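Local coordinates for protein regulator of nonsense transcripts 2 (Homo sapiens, PDB 4CEM) that acts in nonsense-mediated mRNA decay as the factor UPF2, here represented by the first of its three MIF4G domains, an all-helical module, at residues 49-52 with 53-56; 126-129 with 130-134; 143-146 with 147-151. All coordinates share one frame; numbering follows the deposited sequence.

All three contacts are local: in each, the two segments join directly and no intervening loop is closed. They lie in series along the chain, so none nests in or crosses another. Contact 1 is the turn into helix 52-61, at the surface, its centre about 33 Å from the centre of the chain. Contact 2 is a pair of turns within helix 120-137. Contact 3 is the start of helix 143-158, the next helix, its centre about 6 Å from the chain centre. Contacts 2 and 3 touch and so join these two helices, Trp128 and His131 packing on Asp149 and Phe132 on Leu146. Contact 1 stands apart from both, its nearest atoms about 16 Å from contact 2.

Contact 1. Residues 49-52 with 53-56; sequences DSSI and KKNT. Unlike the reference sequence in segment 49-52: Ile52 (reference Leu).
The backbone passes from the extended residue Ser51 (psi 141°) into helix 52-61, and Ser51 O accepts the main-chain N-H of Asn55 at 3.2 Å. Ser51 is the N-cap. Its OG takes the N-H of Lys54 at 3.0 Å in a fairly straight bond (163°), so the hydroxyl serves an amide of the first turn. The same OG lies against CB and CG of Lys54.

Asn55 is buried and ties the turn together from its side chain. Its CG stands anti to its own carbonyl carbon (chi1 -80°), which carries the amide back toward the incoming chain. There ND2 donates twice. One bond goes to Ser51 O at 2.9 Å and the other to Asp49 O at 3.3 Å, both close to the plane of the Asn55 amide. Ser51 O is thus gripped by two donors, the backbone N and ND2 of Asn55, which approach from opposite faces of its carbonyl plane. The two bonds of ND2 should hold the rotation of the amide.

A second doubled carbonyl follows. Ile52 O receives Thr56 N at 2.9 Å and also Thr56 OG1, again from opposite faces. CG2 of Ile52 lies beside the Thr56 hydroxyl. Asp49 and Lys54 cross at about a right angle, but their charged atoms do not meet.

Asp49 pairs by backbone with Gly79 and Asn81, and Asn55 touches Leu82, which places the turn beside the loop that follows helix 70-79. The arrangement is a serine N-cap, reinforced by an asparagine four residues after the cap, at the start of a helix of the MIF4G domain.

Contact 2. Residues 126-129 with 130-134; sequences QVWK and KHFEA
Lys130 folds back on Gln126 at the open side of helix 120-137, while an aromatic cluster of Trp128, His131 and Phe132 forms on its inner side. The cluster belongs to the helix packing of the MIF4G domain.

Lys130 N donates to Gln126 O at 3.1 Å, nearly straight at 172°. The chain of Lys130 bends at chi2, and its CG and CE come up against OE1 of Gln126, the two chains crossing at a slant. The lysine methylenes pack against the amide oxygen.

His131 N donates to Val127 O. CG of His131 is anti to the backbone N (chi1 -178°), and this turns the imidazole beside Trp128. The edge of the indole's six-membered ring meets the face of His131, an edge-to-face pair with centroids 5.7 Å apart. Val94 of helix 86-95 and Lys145 of helix 143-158 also touch His131.

Phe132 N donates to Trp128 O. The Phe132 ring and the indole six-membered ring are near parallel, at 19°, but slid apart so that they barely overlap. CD2 of Phe132 lies by Trp128 O, and the ring end packs near CE3. Gln174 of helix 164-181 touches this phenylalanine. An alanine at this position would take away the ring and would probably leave a gap beside Trp128 CE3 and the Trp128 carbonyl.

Glu133 N donates to Lys129 O and continues the helical pattern. Within the aromatic cluster, CE3 of Trp128 comes to 4.0 Å from CZ of Phe132.

Contact 3. Residues 143-146 with 147-151; sequences ITKL and RTDLR
Two torsions bring Lys145 and Asp149 together: CG of Lys145 is anti to its backbone N (chi1 178°), while CG of Asp149 is anti to its carbonyl carbon (chi1 -77°). Lys145 then bends at chi2 and again at chi4. Its chain curls back to the carboxylate one turn ahead, crossing the aspartate side chain at an angle, and CD and CE lie against OD1.

The result is an i to i+4 salt bridge. NZ of Lys145 donates to OD1 of Asp149 at 2.9 Å, on the syn lone pair, the side of the other oxygen. A weak second bond reaches OD2 at 3.1 Å. NZ also donates to Val94 O, its strongest polar partner, and this probably helps to hold the ammonium group in place. The buried carboxylate is probably stabilised as an anion by the lysine.

The main chain beneath is regular. Asp149 N donates to Lys145 O at 2.7 Å, Arg147 N to Ile143 O and Leu150 N to Leu146 O. Thr148 OG1 adds a weak bond to Thr144 O. Arg147 bends at chi3, so that one face of its guanidinium lies over Thr144 O and NH1 comes near Thr144 CA.

The turn belongs to helix 143-158. Asp149 packs on Trp128 and His131 of helix 120-137, and Lys145 on His131 and Arg135. Leu150 packs on Phe195 of helix 189-204, and Thr148 on Val103 of helix 103-116.

Contact 1. Residues 49-52 with 53-56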
loop_
_atom_site.group_PDB
_atom_site.type_symbol
_atom_site.label_atom_id
_atom_site.label_comp_id
_atom_site.label_asym_id
_atom_site.label_seq_id
_atom_site.Cartn_x
_atom_site.Cartn_y
_atom_site.Cartn_z
ATOM N N ASP A 49 -8.606 -33.963 -1.190
ATOM C CA ASP A 49 -9.590 -34.243 -2.225
ATOM C C ASP A 49 -9.495 -33.267 -3.400
ATOM O O ASP A 49 -9.358 -32.059 -3.211
ATOM C CB ASP A 49 -11.004 -34.332 -1.634
ATOM C CG ASP A 49 -11.775 -33.069 -1.773
ATOM O OD1 ASP A 49 -11.247 -32.021 -1.350
ATOM O OD2 ASP A 49 -12.906 -33.125 -2.299
ATOM N N SER A 50 -9.562 -33.824 -4.609
ATOM C CA SER A 50 -9.443 -33.065 -5.855
ATOM C C SER A 50 -10.788 -32.734 -6.487
ATOM O O SER A 50 -10.829 -32.328 -7.644
ATOM C CB SER A 50 -8.652 -33.877 -6.880
ATOM O OG SER A 50 -7.576 -34.548 -6.270
ATOM N N SER A 51 -11.884 -32.902 -5.757
ATOM C CA SER A 51 -13.187 -32.777 -6.385
ATOM C C SER A 51 -13.274 -31.409 -7.056
ATOM O O SER A 51 -12.765 -30.427 -6.521
ATOM C CB SER A 51 -14.333 -32.989 -5.381
ATOM O OG SER A 51 -14.854 -31.764 -4.915
ATOM N N ILE A 52 -13.882 -31.367 -8.240
ATOM C CA ILE A 52 -14.097 -30.122 -8.971
ATOM C C ILE A 52 -15.065 -29.242 -8.208
ATOM O O ILE A 52 -14.851 -28.035 -8.117
ATOM C CB ILE A 52 -14.612 -30.364 -10.422
ATOM C CG1 ILE A 52 -13.435 -30.693 -11.344
ATOM C CG2 ILE A 52 -15.347 -29.143 -10.981
ATOM C CD1 ILE A 52 -13.811 -30.816 -12.806
ATOM N N LYS A 53 -16.110 -29.842 -7.650
ATOM C CA LYS A 53 -17.111 -29.073 -6.904
ATOM C C LYS A 53 -16.433 -28.236 -5.810
ATOM O O LYS A 53 -16.568 -27.009 -5.780
ATOM C CB LYS A 53 -18.185 -29.979 -6.270
ATOM C CG LYS A 53 -18.526 -31.246 -7.052
ATOM C CD LYS A 53 -19.866 -31.849 -6.620
ATOM C CE LYS A 53 -20.073 -33.252 -7.198
ATOM N NZ LYS A 53 -21.509 -33.645 -7.303
ATOM N N LYS A 54 -15.672 -28.905 -4.946
ATOM C CA LYS A 54 -15.120 -28.260 -3.755
ATOM C C LYS A 54 -14.014 -27.273 -4.092
ATOM O O LYS A 54 -14.019 -26.141 -3.611
ATOM C CB LYS A 54 -14.644 -29.305 -2.742
ATOM C CG LYS A 54 -15.774 -30.227 -2.311
ATOM C CD LYS A 54 -15.826 -30.512 -0.822
ATOM C CE LYS A 54 -17.242 -30.910 -0.414
ATOM N NZ LYS A 54 -17.290 -31.620 0.894
ATOM N N ASN A 55 -13.086 -27.689 -4.939
ATOM C CA ASN A 55 -12.021 -26.791 -5.367
ATOM C C ASN A 55 -12.535 -25.555 -6.081
ATOM O O ASN A 55 -11.973 -24.474 -5.924
ATOM C CB ASN A 55 -11.005 -27.523 -6.232
ATOM C CG ASN A 55 -10.026 -28.318 -5.405
ATOM O OD1 ASN A 55 -8.930 -27.845 -5.111
ATOM N ND2 ASN A 55 -10.423 -29.516 -4.995
ATOM N N THR A 56 -13.613 -25.703 -6.844
ATOM C CA THR A 56 -14.201 -24.562 -7.549
ATOM C C THR A 56 -14.904 -23.662 -6.555
ATOM O O THR A 56 -14.777 -22.445 -6.630
ATOM C CB THR A 56 -15.180 -25.003 -8.657
ATOM O OG1 THR A 56 -14.499 -25.897 -9.549
ATOM C CG2 THR A 56 -15.688 -23.793 -9.434
#

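Contact 2. Residues 126-129 with 130-134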
loop_
_atom_site.group_PDB
_atom_site.type_symbol
_atom_site.label_atom_id
_atom_site.label_comp_id
_atom_site.label_asym_id
_atom_site.label_seq_id
_atom_site.Cartn_x
_atom_site.Cartn_y
_atom_site.Cartn_z
ATOM N N GLN A 126 2.949 -13.414 -12.385
ATOM C CA GLN A 126 2.606 -13.244 -13.794
ATOM C C GLN A 126 1.228 -12.595 -13.950
ATOM O O GLN A 126 1.066 -11.659 -14.730
ATOM C CB GLN A 126 2.701 -14.586 -14.529
ATOM C CG GLN A 126 2.509 -14.503 -16.035
ATOM C CD GLN A 126 1.160 -15.042 -16.496
ATOM O OE1 GLN A 126 0.517 -14.319 -17.415
ATOM N NE2 GLN A 126 0.706 -16.102 -16.042
ATOM N N VAL A 127 0.263 -13.044 -13.155
ATOM C CA VAL A 127 -1.097 -12.502 -13.216
ATOM C C VAL A 127 -1.207 -11.067 -12.695
ATOM O O VAL A 127 -2.059 -10.311 -13.167
ATOM C CB VAL A 127 -2.100 -13.399 -12.463
ATOM C CG1 VAL A 127 -3.510 -12.833 -12.572
ATOM C CG2 VAL A 127 -2.060 -14.812 -13.017
ATOM N N TRP A 128 -0.372 -10.692 -11.727
ATOM C CA TRP A 128 -0.266 -9.284 -11.322
ATOM C C TRP A 128 0.268 -8.422 -12.437
ATOM O O TRP A 128 -0.194 -7.296 -12.634
ATOM C CB TRP A 128 0.634 -9.106 -10.095
ATOM C CG TRP A 128 -0.061 -9.270 -8.766
ATOM C CD1 TRP A 128 0.210 -10.206 -7.780
ATOM C CD2 TRP A 128 -1.157 -8.468 -8.232
ATOM N NE1 TRP A 128 -0.627 -10.049 -6.710
ATOM C CE2 TRP A 128 -1.469 -9.026 -6.914
ATOM C CE3 TRP A 128 -1.889 -7.390 -8.696
ATOM C CZ2 TRP A 128 -2.473 -8.508 -6.116
ATOM C CZ3 TRP A 128 -2.898 -6.873 -7.882
ATOM C CH2 TRP A 128 -3.184 -7.420 -6.620
ATOM N N LYS A 129 1.265 -8.919 -13.166
ATOM C CA LYS A 129 1.821 -8.158 -14.285
ATOM C C LYS A 129 0.763 -7.906 -15.364
ATOM O O LYS A 129 0.580 -6.768 -15.796
ATOM C CB LYS A 129 3.032 -8.861 -14.885
ATOM C CG LYS A 129 4.334 -8.602 -14.157
ATOM C CD LYS A 129 5.457 -9.381 -14.821
ATOM C CE LYS A 129 6.770 -9.287 -14.065
ATOM N NZ LYS A 129 7.651 -10.437 -14.406
ATOM N N LYS A 130 0.066 -8.960 -15.784
ATOM C CA LYS A 130 -1.037 -8.820 -16.742
ATOM C C LYS A 130 -2.054 -7.807 -16.224
ATOM O O LYS A 130 -2.523 -6.944 -16.967
ATOM C CB LYS A 130 -1.752 -10.159 -16.987
ATOM C CG LYS A 130 -0.896 -11.261 -17.604
ATOM C CD LYS A 130 -0.544 -10.983 -19.057
ATOM C CE LYS A 130 0.392 -12.050 -19.608
ATOM N NZ LYS A 130 0.967 -11.670 -20.932
ATOM N N HIS A 131 -2.386 -7.909 -14.942
ATOM C CA HIS A 131 -3.378 -7.026 -14.340
ATOM C C HIS A 131 -2.977 -5.574 -14.434
ATOM O O HIS A 131 -3.826 -4.716 -14.659
ATOM C CB HIS A 131 -3.629 -7.436 -12.890
ATOM C CG HIS A 131 -4.674 -6.607 -12.184
ATOM N ND1 HIS A 131 -5.955 -7.000 -12.074
ATOM C CD2 HIS A 131 -4.577 -5.382 -11.515
ATOM C CE1 HIS A 131 -6.650 -6.075 -11.376
ATOM N NE2 HIS A 131 -5.804 -5.084 -11.037
ATOM N N PHE A 132 -1.690 -5.276 -14.273
ATOM C CA PHE A 132 -1.205 -3.902 -14.454
ATOM C C PHE A 132 -1.063 -3.532 -15.931
ATOM O O PHE A 132 -0.893 -2.360 -16.252
ATOM C CB PHE A 132 0.119 -3.662 -13.710
ATOM C CG PHE A 132 -0.008 -3.731 -12.214
ATOM C CD1 PHE A 132 -0.917 -2.926 -11.542
ATOM C CD2 PHE A 132 0.780 -4.604 -11.475
ATOM C CE1 PHE A 132 -1.041 -2.992 -10.164
ATOM C CE2 PHE A 132 0.661 -4.676 -10.099
ATOM C CZ PHE A 132 -0.251 -3.868 -9.442
ATOM N N GLU A 133 -1.123 -4.526 -16.821
ATOM C CA GLU A 133 -1.270 -4.266 -18.259
ATOM C C GLU A 133 -2.681 -3.750 -18.515
ATOM O O GLU A 133 -2.863 -2.627 -18.973
ATOM C CB GLU A 133 -1.034 -5.532 -19.091
ATOM C CG GLU A 133 -0.121 -5.310 -20.273
ATOM C CD GLU A 133 1.328 -5.244 -19.840
ATOM O OE1 GLU A 133 1.895 -6.313 -19.524
ATOM O OE2 GLU A 133 1.888 -4.127 -19.804
ATOM N N ALA A 134 -3.675 -4.575 -18.190
ATOM C CA ALA A 134 -5.079 -4.226 -18.388
ATOM C C ALA A 134 -5.404 -2.814 -17.901
ATOM O O ALA A 134 -6.155 -2.097 -18.550
ATOM C CB ALA A 134 -5.973 -5.239 -17.694
#

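Contact 3. Residues 143-146 with 147-151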
loop_
_atom_site.group_PDB
_atom_site.type_symbol
_atom_site.label_atom_id
_atom_site.label_comp_id
_atom_site.label_asym_id
_atom_site.label_seq_id
_atom_site.Cartn_x
_atom_site.Cartn_y
_atom_site.Cartn_z
ATOM N N ILE A 143 -8.530 4.051 -8.263
ATOM C CA ILE A 143 -7.469 4.291 -7.279
ATOM C C ILE A 143 -7.639 3.441 -6.015
ATOM O O ILE A 143 -6.655 2.960 -5.449
ATOM C CB ILE A 143 -7.383 5.801 -6.929
ATOM C CG1 ILE A 143 -6.617 6.544 -8.036
ATOM C CG2 ILE A 143 -6.726 6.019 -5.573
ATOM C CD1 ILE A 143 -6.370 8.009 -7.756
ATOM N N THR A 144 -8.888 3.249 -5.594
ATOM C CA THR A 144 -9.202 2.445 -4.417
ATOM C C THR A 144 -8.534 1.065 -4.472
ATOM O O THR A 144 -7.944 0.617 -3.487
ATOM C CB THR A 144 -10.728 2.270 -4.263
ATOM O OG1 THR A 144 -11.375 3.539 -4.428
ATOM C CG2 THR A 144 -11.082 1.705 -2.899
ATOM N N LYS A 145 -8.613 0.410 -5.627
ATOM C CA LYS A 145 -8.019 -0.922 -5.808
ATOM C C LYS A 145 -6.494 -0.845 -5.962
ATOM O O LYS A 145 -5.771 -1.647 -5.359
ATOM C CB LYS A 145 -8.658 -1.627 -7.012
ATOM C CG LYS A 145 -8.106 -3.010 -7.352
ATOM C CD LYS A 145 -8.412 -4.051 -6.286
ATOM C CE LYS A 145 -8.359 -5.472 -6.846
ATOM N NZ LYS A 145 -7.158 -5.744 -7.692
ATOM N N LEU A 146 -6.008 0.104 -6.765
ATOM C CA LEU A 146 -4.561 0.315 -6.906
ATOM C C LEU A 146 -3.896 0.605 -5.554
ATOM O O LEU A 146 -2.761 0.193 -5.324
ATOM C CB LEU A 146 -4.250 1.453 -7.886
ATOM C CG LEU A 146 -2.767 1.832 -8.057
ATOM C CD1 LEU A 146 -1.945 0.693 -8.659
ATOM C CD2 LEU A 146 -2.642 3.083 -8.904
ATOM N N ARG A 147 -4.595 1.306 -4.664
ATOM C CA ARG A 147 -4.050 1.565 -3.334
ATOM C C ARG A 147 -3.744 0.256 -2.620
ATOM O O ARG A 147 -2.601 0.001 -2.226
ATOM C CB ARG A 147 -5.006 2.401 -2.485
ATOM C CG ARG A 147 -4.378 2.843 -1.176
ATOM C CD ARG A 147 -5.167 3.933 -0.477
ATOM N NE ARG A 147 -6.191 3.352 0.381
ATOM C CZ ARG A 147 -7.496 3.324 0.124
ATOM N NH1 ARG A 147 -8.003 3.868 -0.981
ATOM N NH2 ARG A 147 -8.311 2.748 0.999
ATOM N N THR A 148 -4.771 -0.574 -2.475
ATOM C CA THR A 148 -4.623 -1.859 -1.813
ATOM C C THR A 148 -3.645 -2.748 -2.572
ATOM O O THR A 148 -2.770 -3.369 -1.967
ATOM C CB THR A 148 -5.979 -2.564 -1.666
ATOM O OG1 THR A 148 -6.925 -1.650 -1.106
ATOM C CG2 THR A 148 -5.864 -3.768 -0.748
ATOM N N ASP A 149 -3.784 -2.792 -3.895
ATOM C CA ASP A 149 -2.904 -3.612 -4.725
ATOM C C ASP A 149 -1.444 -3.328 -4.419
ATOM O O ASP A 149 -0.646 -4.252 -4.229
ATOM C CB ASP A 149 -3.153 -3.364 -6.221
ATOM C CG ASP A 149 -4.412 -4.044 -6.742
ATOM O OD1 ASP A 149 -5.170 -4.620 -5.931
ATOM O OD2 ASP A 149 -4.640 -3.998 -7.976
ATOM N N LEU A 150 -1.097 -2.047 -4.375
ATOM C CA LEU A 150 0.287 -1.654 -4.138
ATOM C C LEU A 150 0.746 -2.154 -2.769
ATOM O O LEU A 150 1.829 -2.715 -2.640
ATOM C CB LEU A 150 0.462 -0.142 -4.255
ATOM C CG LEU A 150 1.917 0.321 -4.377
ATOM C CD1 LEU A 150 2.494 -0.071 -5.727
ATOM C CD2 LEU A 150 2.035 1.825 -4.166
ATOM N N ARG A 151 -0.087 -1.977 -1.754
ATOM C CA ARG A 151 0.246 -2.492 -0.438
ATOM C C ARG A 151 0.377 -4.007 -0.476
ATOM O O ARG A 151 1.287 -4.577 0.136
ATOM C CB ARG A 151 -0.811 -2.102 0.587
ATOM C CG ARG A 151 -0.607 -2.784 1.932
ATOM C CD ARG A 151 -1.762 -2.516 2.863
ATOM N NE ARG A 151 -1.612 -3.248 4.113
ATOM C CZ ARG A 151 -2.499 -3.221 5.104
ATOM N NH1 ARG A 151 -3.607 -2.500 4.993
ATOM N NH2 ARG A 151 -2.278 -3.918 6.211
#